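Long-range contacts in endoglucanase E-5 (Thermobifida fusca, PDB 2CKS), which catalyses, through the catalytic domain described here, the endohydrolysis of 1,4-beta-D-glucosidic linkages in cellulose, lichenin and cereal beta-D-glucans: residues 27-38 / 58-69; 234-242 / 269-277. All coordinates share one frame; numbering follows the deposited sequence.

Interaction 1: residues 27-38 / 58-69; sequences QLRGMSTHGIQW and DIIRLSMYIQED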
# COMPACT_ATOMS: atom_id res chain seq x y z
N GLN A 27 -11.93 6.49 4.98
CA GLN A 27 -11.48 5.34 4.20
C GLN A 27 -10.83 5.85 2.92
O GLN A 27 -11.52 6.36 2.03
CB GLN A 27 -12.66 4.43 3.86
CG GLN A 27 -12.22 3.14 3.23
CD GLN A 27 -13.32 2.33 2.59
OE1 GLN A 27 -14.43 2.83 2.34
NE2 GLN A 27 -13.01 1.08 2.30
N LEU A 28 -9.51 5.72 2.83
CA LEU A 28 -8.78 6.14 1.63
C LEU A 28 -8.65 4.95 0.70
O LEU A 28 -8.12 3.92 1.09
CB LEU A 28 -7.40 6.68 2.01
CG LEU A 28 -7.36 7.83 3.01
CD1 LEU A 28 -5.93 8.22 3.33
CD2 LEU A 28 -8.15 9.02 2.48
N ARG A 29 -9.16 5.08 -0.53
CA ARG A 29 -9.15 4.00 -1.50
C ARG A 29 -8.41 4.43 -2.75
O ARG A 29 -8.57 5.55 -3.23
CB ARG A 29 -10.57 3.59 -1.88
CG ARG A 29 -11.45 3.24 -0.69
CD ARG A 29 -12.90 3.03 -1.02
NE ARG A 29 -13.42 4.19 -1.74
CZ ARG A 29 -14.30 4.15 -2.73
NH1 ARG A 29 -14.84 3.00 -3.13
NH2 ARG A 29 -14.64 5.28 -3.32
N GLY A 30 -7.62 3.52 -3.30
CA GLY A 30 -6.85 3.85 -4.48
C GLY A 30 -6.13 2.65 -5.06
O GLY A 30 -6.62 1.54 -4.99
N MET A 31 -4.96 2.92 -5.65
CA MET A 31 -4.22 1.94 -6.41
C MET A 31 -2.77 1.90 -5.97
O MET A 31 -2.20 2.92 -5.60
CB MET A 31 -4.22 2.32 -7.89
CG MET A 31 -5.56 2.20 -8.59
SD MET A 31 -6.22 0.50 -8.58
CE MET A 31 -4.92 -0.37 -9.43
N SER A 32 -2.20 0.71 -6.05
CA SER A 32 -0.76 0.51 -5.95
C SER A 32 -0.14 0.47 -7.32
O SER A 32 -0.68 -0.18 -8.22
CB SER A 32 -0.46 -0.80 -5.24
OG SER A 32 0.94 -0.95 -5.04
N THR A 33 0.99 1.13 -7.51
CA THR A 33 1.81 0.86 -8.68
C THR A 33 2.36 -0.55 -8.57
O THR A 33 2.36 -1.16 -7.50
CB THR A 33 3.01 1.84 -8.83
OG1 THR A 33 4.01 1.55 -7.84
CG2 THR A 33 2.60 3.29 -8.62
N HIS A 34 2.84 -1.06 -9.70
CA HIS A 34 3.65 -2.26 -9.69
C HIS A 34 5.07 -1.77 -9.41
O HIS A 34 5.28 -0.58 -9.14
CB HIS A 34 3.52 -2.99 -11.03
CG HIS A 34 3.85 -4.45 -10.98
ND1 HIS A 34 3.17 -5.39 -11.72
CD2 HIS A 34 4.80 -5.14 -10.29
CE1 HIS A 34 3.68 -6.58 -11.50
NE2 HIS A 34 4.66 -6.46 -10.63
N GLY A 35 6.05 -2.64 -9.45
CA GLY A 35 7.39 -2.25 -9.10
C GLY A 35 7.90 -1.22 -10.08
O GLY A 35 7.80 -1.44 -11.29
N ILE A 36 8.44 -0.11 -9.59
CA ILE A 36 8.89 0.96 -10.49
C ILE A 36 10.13 0.57 -11.32
O ILE A 36 10.43 1.21 -12.32
CB ILE A 36 9.08 2.31 -9.74
CG1 ILE A 36 10.26 2.27 -8.77
CG2 ILE A 36 7.78 2.71 -9.03
CD1 ILE A 36 10.66 3.65 -8.24
N GLN A 37 10.83 -0.49 -10.94
CA GLN A 37 11.95 -1.00 -11.74
C GLN A 37 11.50 -1.71 -13.02
O GLN A 37 12.31 -1.92 -13.93
CB GLN A 37 12.82 -1.95 -10.90
CG GLN A 37 12.35 -3.39 -10.81
CD GLN A 37 11.37 -3.66 -9.67
OE1 GLN A 37 10.68 -2.76 -9.20
NE2 GLN A 37 11.30 -4.92 -9.24
N TRP A 38 10.23 -2.09 -13.08
CA TRP A 38 9.67 -2.77 -14.24
C TRP A 38 8.61 -1.95 -14.98
O TRP A 38 8.48 -2.06 -16.20
CB TRP A 38 9.02 -4.09 -13.82
CG TRP A 38 9.94 -5.10 -13.25
CD1 TRP A 38 11.18 -5.44 -13.70
CD2 TRP A 38 9.67 -5.95 -12.14
NE1 TRP A 38 11.71 -6.44 -12.92
CE2 TRP A 38 10.79 -6.78 -11.96
CE3 TRP A 38 8.58 -6.10 -11.27
CZ2 TRP A 38 10.86 -7.73 -10.94
CZ3 TRP A 38 8.65 -7.04 -10.26
CH2 TRP A 38 9.78 -7.84 -10.11
N ASP A 58 -8.20 8.22 -3.95
CA ASP A 58 -7.76 9.04 -2.82
C ASP A 58 -6.26 8.99 -2.59
O ASP A 58 -5.67 9.89 -2.00
CB ASP A 58 -8.41 8.56 -1.53
CG ASP A 58 -9.90 8.65 -1.54
OD1 ASP A 58 -10.41 9.74 -1.87
OD2 ASP A 58 -10.65 7.68 -1.23
N ILE A 59 -5.64 7.89 -3.02
CA ILE A 59 -4.32 7.52 -2.56
C ILE A 59 -3.63 6.64 -3.61
O ILE A 59 -4.29 5.89 -4.35
CB ILE A 59 -4.47 6.79 -1.19
CG1 ILE A 59 -3.13 6.47 -0.53
CG2 ILE A 59 -5.30 5.53 -1.32
CD1 ILE A 59 -3.28 6.22 0.97
N ILE A 60 -2.32 6.78 -3.70
CA ILE A 60 -1.48 5.95 -4.56
C ILE A 60 -0.36 5.39 -3.70
O ILE A 60 0.26 6.11 -2.92
CB ILE A 60 -0.92 6.75 -5.77
CG1 ILE A 60 -0.13 5.82 -6.70
CG2 ILE A 60 -0.05 7.92 -5.33
CD1 ILE A 60 0.23 6.43 -8.02
N ARG A 61 -0.12 4.10 -3.85
CA ARG A 61 1.01 3.46 -3.21
C ARG A 61 2.12 3.30 -4.23
O ARG A 61 1.92 2.72 -5.31
CB ARG A 61 0.57 2.12 -2.66
CG ARG A 61 1.65 1.24 -2.09
CD ARG A 61 1.03 -0.05 -1.73
NE ARG A 61 1.80 -1.00 -0.97
CZ ARG A 61 2.07 -2.24 -1.37
NH1 ARG A 61 1.76 -2.67 -2.59
NH2 ARG A 61 2.67 -3.06 -0.55
N LEU A 62 3.29 3.85 -3.91
CA LEU A 62 4.46 3.79 -4.77
C LEU A 62 5.34 2.61 -4.36
O LEU A 62 6.03 2.66 -3.34
CB LEU A 62 5.24 5.10 -4.67
CG LEU A 62 4.43 6.37 -4.96
CD1 LEU A 62 5.26 7.61 -4.65
CD2 LEU A 62 3.94 6.39 -6.39
N SER A 63 5.30 1.54 -5.14
CA SER A 63 5.93 0.29 -4.76
C SER A 63 7.34 0.22 -5.33
O SER A 63 7.52 0.14 -6.54
CB SER A 63 5.11 -0.91 -5.24
OG SER A 63 3.86 -0.94 -4.55
N MET A 64 8.31 0.29 -4.44
CA MET A 64 9.72 0.22 -4.82
C MET A 64 10.34 -1.06 -4.29
O MET A 64 10.64 -1.17 -3.10
CB MET A 64 10.47 1.43 -4.26
CG MET A 64 11.95 1.49 -4.68
SD MET A 64 12.78 2.91 -3.98
CE MET A 64 12.95 2.38 -2.27
N TYR A 65 10.51 -2.04 -5.17
CA TYR A 65 11.25 -3.24 -4.83
C TYR A 65 12.69 -2.87 -4.51
O TYR A 65 13.21 -1.87 -5.00
CB TYR A 65 11.27 -4.22 -5.99
CG TYR A 65 10.02 -5.02 -6.25
CD1 TYR A 65 8.85 -4.41 -6.68
CD2 TYR A 65 10.02 -6.40 -6.10
CE1 TYR A 65 7.72 -5.14 -6.96
CE2 TYR A 65 8.88 -7.14 -6.37
CZ TYR A 65 7.74 -6.50 -6.80
OH TYR A 65 6.59 -7.23 -7.07
N ILE A 66 13.32 -3.67 -3.66
CA ILE A 66 14.69 -3.43 -3.24
C ILE A 66 15.62 -4.40 -3.97
O ILE A 66 16.58 -3.98 -4.61
CB ILE A 66 14.82 -3.58 -1.70
CG1 ILE A 66 13.65 -2.88 -0.98
CG2 ILE A 66 16.18 -3.05 -1.23
CD1 ILE A 66 13.48 -1.43 -1.30
N GLN A 67 15.30 -5.68 -3.89
CA GLN A 67 15.90 -6.70 -4.74
C GLN A 67 15.12 -6.75 -6.06
O GLN A 67 14.41 -5.81 -6.39
CB GLN A 67 15.93 -8.03 -3.99
CG GLN A 67 17.04 -8.09 -2.94
CD GLN A 67 16.80 -7.19 -1.73
OE1 GLN A 67 15.75 -7.27 -1.09
NE2 GLN A 67 17.78 -6.35 -1.41
N GLU A 68 15.30 -7.81 -6.85
CA GLU A 68 14.58 -7.99 -8.12
C GLU A 68 14.78 -6.78 -9.05
O GLU A 68 13.84 -6.28 -9.66
CB GLU A 68 13.10 -8.31 -7.86
CG GLU A 68 12.94 -9.52 -6.95
CD GLU A 68 11.50 -9.94 -6.73
OE1 GLU A 68 10.79 -10.23 -7.73
OE2 GLU A 68 11.08 -10.00 -5.56
N ASP A 69 16.03 -6.34 -9.14
CA ASP A 69 16.46 -5.24 -10.01
C ASP A 69 15.98 -3.86 -9.56
O ASP A 69 15.99 -2.90 -10.33
CB ASP A 69 16.06 -5.50 -11.47
CG ASP A 69 16.71 -6.76 -12.02
OD1 ASP A 69 16.00 -7.57 -12.64
OD2 ASP A 69 17.93 -7.00 -11.88
O HOH W 1 -12.83 6.68 -0.27
O HOH W 2 11.61 -0.71 -7.60
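S32 OG receives R61 NH1 at 3.1 Å, in the guanidinium plane and with an N-H...O angle of 160°. R61 reaches it because its chain is extended, with CG anti to the backbone N (chi1 174°). The two residues form a parallel bridge between strands 29-32 and 59-65, whose axes come within 4.7 Å. The two backbone bonds flanking S32 are both nearly linear: R61 N donates to M31 O at 3.0 Å and T33 N to R61 O at 2.9 Å. One residue further on, T33 OG1 takes over, accepting S63 N at 3.0 Å. This middle part is buried and closely packed.

The end where Q37 and W38 meet E68 and D69 is looser and nearer solvent, although Y65 itself is buried. Q37 NE2 lies over one face of the Y65 ring while donating to E68 O at 2.9 Å, a bent bond tilted from the amide plane. The edge of W38 meets the Y65 face, centroids 4.8 Å apart and planes at 58°. D69 OD1 binds a zinc ion.

R61 also forms salt bridges with E135 and with E231, the probable nucleophile, and bonds N138. S32 is thus probably a second-shell residue, one of several partners that hold the R61 guanidinium in place beside E231.

Interaction 2: residues 234-242 / 269-277; sequences TETYTGDGA and DDFRSGAVF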
# COMPACT_ATOMS: atom_id res chain seq x y z
N THR A 234 -8.19 -9.38 -6.89
CA THR A 234 -9.43 -10.13 -7.03
C THR A 234 -9.18 -11.52 -7.57
O THR A 234 -10.11 -12.32 -7.65
CB THR A 234 -10.43 -9.38 -7.94
OG1 THR A 234 -9.83 -9.11 -9.22
CG2 THR A 234 -10.77 -8.01 -7.39
N GLU A 235 -7.93 -11.83 -7.93
CA GLU A 235 -7.60 -13.13 -8.53
C GLU A 235 -6.84 -13.99 -7.52
O GLU A 235 -7.03 -13.83 -6.32
CB GLU A 235 -6.87 -12.94 -9.86
CG GLU A 235 -5.52 -12.26 -9.78
CD GLU A 235 -5.64 -10.77 -9.57
OE1 GLU A 235 -5.16 -10.27 -8.53
OE2 GLU A 235 -6.27 -10.11 -10.43
N THR A 236 -6.03 -14.93 -7.99
CA THR A 236 -5.31 -15.82 -7.07
C THR A 236 -4.09 -15.11 -6.50
O THR A 236 -3.75 -14.01 -6.92
CB THR A 236 -4.85 -17.13 -7.77
OG1 THR A 236 -3.74 -16.87 -8.63
CG2 THR A 236 -5.94 -17.69 -8.69
N TYR A 237 -3.43 -15.77 -5.55
CA TYR A 237 -2.29 -15.21 -4.82
C TYR A 237 -1.06 -14.85 -5.67
O TYR A 237 -0.18 -14.14 -5.19
CB TYR A 237 -1.86 -16.17 -3.70
CG TYR A 237 -1.23 -17.45 -4.20
CD1 TYR A 237 0.15 -17.55 -4.38
CD2 TYR A 237 -2.00 -18.57 -4.49
CE1 TYR A 237 0.73 -18.72 -4.85
CE2 TYR A 237 -1.42 -19.75 -4.96
CZ TYR A 237 -0.06 -19.82 -5.13
N THR A 238 -1.00 -15.35 -6.91
CA THR A 238 0.07 -14.98 -7.84
C THR A 238 -0.14 -13.59 -8.47
O THR A 238 0.77 -13.05 -9.09
CB THR A 238 0.17 -16.01 -8.99
OG1 THR A 238 -1.05 -16.03 -9.75
CG2 THR A 238 0.30 -17.44 -8.47
N GLY A 239 -1.33 -13.03 -8.31
CA GLY A 239 -1.72 -11.82 -9.01
C GLY A 239 -2.25 -12.09 -10.41
O GLY A 239 -2.47 -11.16 -11.19
N ASP A 240 -2.48 -13.37 -10.71
CA ASP A 240 -2.98 -13.79 -12.01
C ASP A 240 -4.11 -14.81 -11.82
O ASP A 240 -4.45 -15.17 -10.69
CB ASP A 240 -1.83 -14.39 -12.84
CG ASP A 240 -2.04 -14.26 -14.35
OD1 ASP A 240 -3.05 -13.68 -14.80
OD2 ASP A 240 -1.22 -14.73 -15.18
N GLY A 241 -4.70 -15.25 -12.93
CA GLY A 241 -5.78 -16.22 -12.89
C GLY A 241 -7.15 -15.58 -12.91
O GLY A 241 -7.29 -14.36 -13.09
N ALA A 242 -8.17 -16.41 -12.72
CA ALA A 242 -9.56 -15.97 -12.80
C ALA A 242 -9.91 -15.11 -11.60
O ALA A 242 -9.44 -15.33 -10.48
CB ALA A 242 -10.50 -17.16 -12.86
N ASP A 269 0.38 -2.17 -16.91
CA ASP A 269 -0.06 -2.99 -18.03
C ASP A 269 0.71 -4.31 -18.11
O ASP A 269 0.92 -4.85 -19.19
CB ASP A 269 -0.03 -2.20 -19.34
CG ASP A 269 1.37 -1.92 -19.83
OD1 ASP A 269 2.34 -2.04 -19.05
OD2 ASP A 269 1.58 -1.56 -21.02
N ASP A 270 1.09 -4.84 -16.96
CA ASP A 270 1.64 -6.18 -16.86
C ASP A 270 0.65 -7.19 -17.46
O ASP A 270 -0.56 -6.94 -17.49
CB ASP A 270 1.92 -6.53 -15.40
CG ASP A 270 2.60 -7.86 -15.25
OD1 ASP A 270 2.13 -8.65 -14.40
OD2 ASP A 270 3.59 -8.20 -15.94
N PHE A 271 1.15 -8.32 -17.93
CA PHE A 271 0.29 -9.32 -18.57
C PHE A 271 -0.73 -9.98 -17.63
O PHE A 271 -1.77 -10.47 -18.09
CB PHE A 271 1.13 -10.40 -19.27
CG PHE A 271 1.75 -11.40 -18.33
CD1 PHE A 271 3.04 -11.21 -17.83
CD2 PHE A 271 1.06 -12.56 -17.97
CE1 PHE A 271 3.62 -12.14 -16.97
CE2 PHE A 271 1.63 -13.50 -17.11
CZ PHE A 271 2.91 -13.29 -16.61
N ARG A 272 -0.44 -9.99 -16.35
CA ARG A 272 -1.28 -10.68 -15.38
C ARG A 272 -2.63 -10.00 -15.22
O ARG A 272 -2.77 -8.79 -15.45
CB ARG A 272 -0.56 -10.77 -14.04
CG ARG A 272 0.69 -11.63 -14.08
CD ARG A 272 1.44 -11.64 -12.76
NE ARG A 272 2.64 -12.46 -12.80
CZ ARG A 272 3.82 -12.08 -13.30
NH1 ARG A 272 4.00 -10.87 -13.82
NH2 ARG A 272 4.84 -12.93 -13.27
N SER A 273 -3.63 -10.78 -14.83
CA SER A 273 -5.01 -10.29 -14.81
C SER A 273 -5.22 -9.17 -13.78
O SER A 273 -6.13 -8.36 -13.95
CB SER A 273 -5.99 -11.44 -14.56
OG SER A 273 -5.79 -12.01 -13.29
N GLY A 274 -4.40 -9.13 -12.74
CA GLY A 274 -4.51 -8.12 -11.70
C GLY A 274 -4.04 -6.74 -12.09
O GLY A 274 -4.43 -5.75 -11.48
N ALA A 275 -3.16 -6.66 -13.09
CA ALA A 275 -2.73 -5.38 -13.62
C ALA A 275 -3.89 -4.81 -14.40
O ALA A 275 -4.42 -5.47 -15.29
CB ALA A 275 -1.51 -5.53 -14.50
N VAL A 276 -4.29 -3.60 -14.06
CA VAL A 276 -5.55 -3.07 -14.57
C VAL A 276 -5.59 -2.78 -16.07
O VAL A 276 -6.66 -2.74 -16.63
CB VAL A 276 -5.98 -1.79 -13.81
CG1 VAL A 276 -6.26 -2.10 -12.35
CG2 VAL A 276 -4.95 -0.67 -13.98
N PHE A 277 -4.43 -2.55 -16.70
CA PHE A 277 -4.38 -2.20 -18.13
C PHE A 277 -3.90 -3.36 -18.99
O PHE A 277 -3.12 -4.21 -18.56
CB PHE A 277 -3.47 -1.01 -18.37
CG PHE A 277 -3.88 0.22 -17.62
CD1 PHE A 277 -5.14 0.78 -17.81
CD2 PHE A 277 -3.04 0.80 -16.69
CE1 PHE A 277 -5.53 1.91 -17.10
CE2 PHE A 277 -3.42 1.94 -15.98
CZ PHE A 277 -4.67 2.49 -16.19
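D240 OD1 is gripped by two backbone N-H groups: S273 N across the contact at 3.0 Å, and its own neighbour G241 N in a weak bond. The S273 bond is fairly straight (157°), yet it arrives from above the carboxylate plane rather than within it. CG of D240 stands anti to the backbone N (chi1 -153°), which carries the carboxylate over to R272 and S273. There it crosses the R272 side chain at about a right angle, with CG of D240 3.8 Å from CB of R272.

S273 ties the loops a second time. Its OG donates to G241 O at 2.8 Å, in the carbonyl plane and on a lone pair. A third link is backbone only, G274 N to G239 O at 3.2 Å, with the donor tilted 26° from the carbonyl plane.

Each partner is shaped by its own turn. Type I turns run from T236 to G239 and from R272 to A275, and T238 OG1 accepts D240 N in an ST turn. D240 O takes T236 N and T236 OG1 from opposite faces of its plane, which fixes the return of the loop. On the other side, R272 NH1 forms a salt bridge with D270, its N-H directed at the syn lone pair of OD1 at 3.0 Å, and F271 CZ sits over the guanidinium centre.

Such turn-to-turn bonding joins the loops that follow strands 227-233 and 262-265, at the C-terminal end of the (beta/alpha)8 barrel where family 5 glycosidases carry their active site.

Overall arrangement
From the N terminus, interaction 1 closes first: residues 27-38 run through helix 45-54 to 58-69, a beta-alpha-beta crossover joining the first two barrel strands. Interaction 2 closes much later, its intervening residues holding helix 245-258 and strand 262-265, so the loops after the last two strands meet. The contacts are in series and neither nest nor cross. They become neighbours because the barrel closes: G30 and S32 of strand 29-32 make backbone hydrogen bonds with K264 of strand 262-265. Their centres lie 15 Å apart, and they touch directly where M31 CE packs on V276 CG1 at 3.7 Å and H34 CE1 approaches D270 OD1 at 3.9 Å.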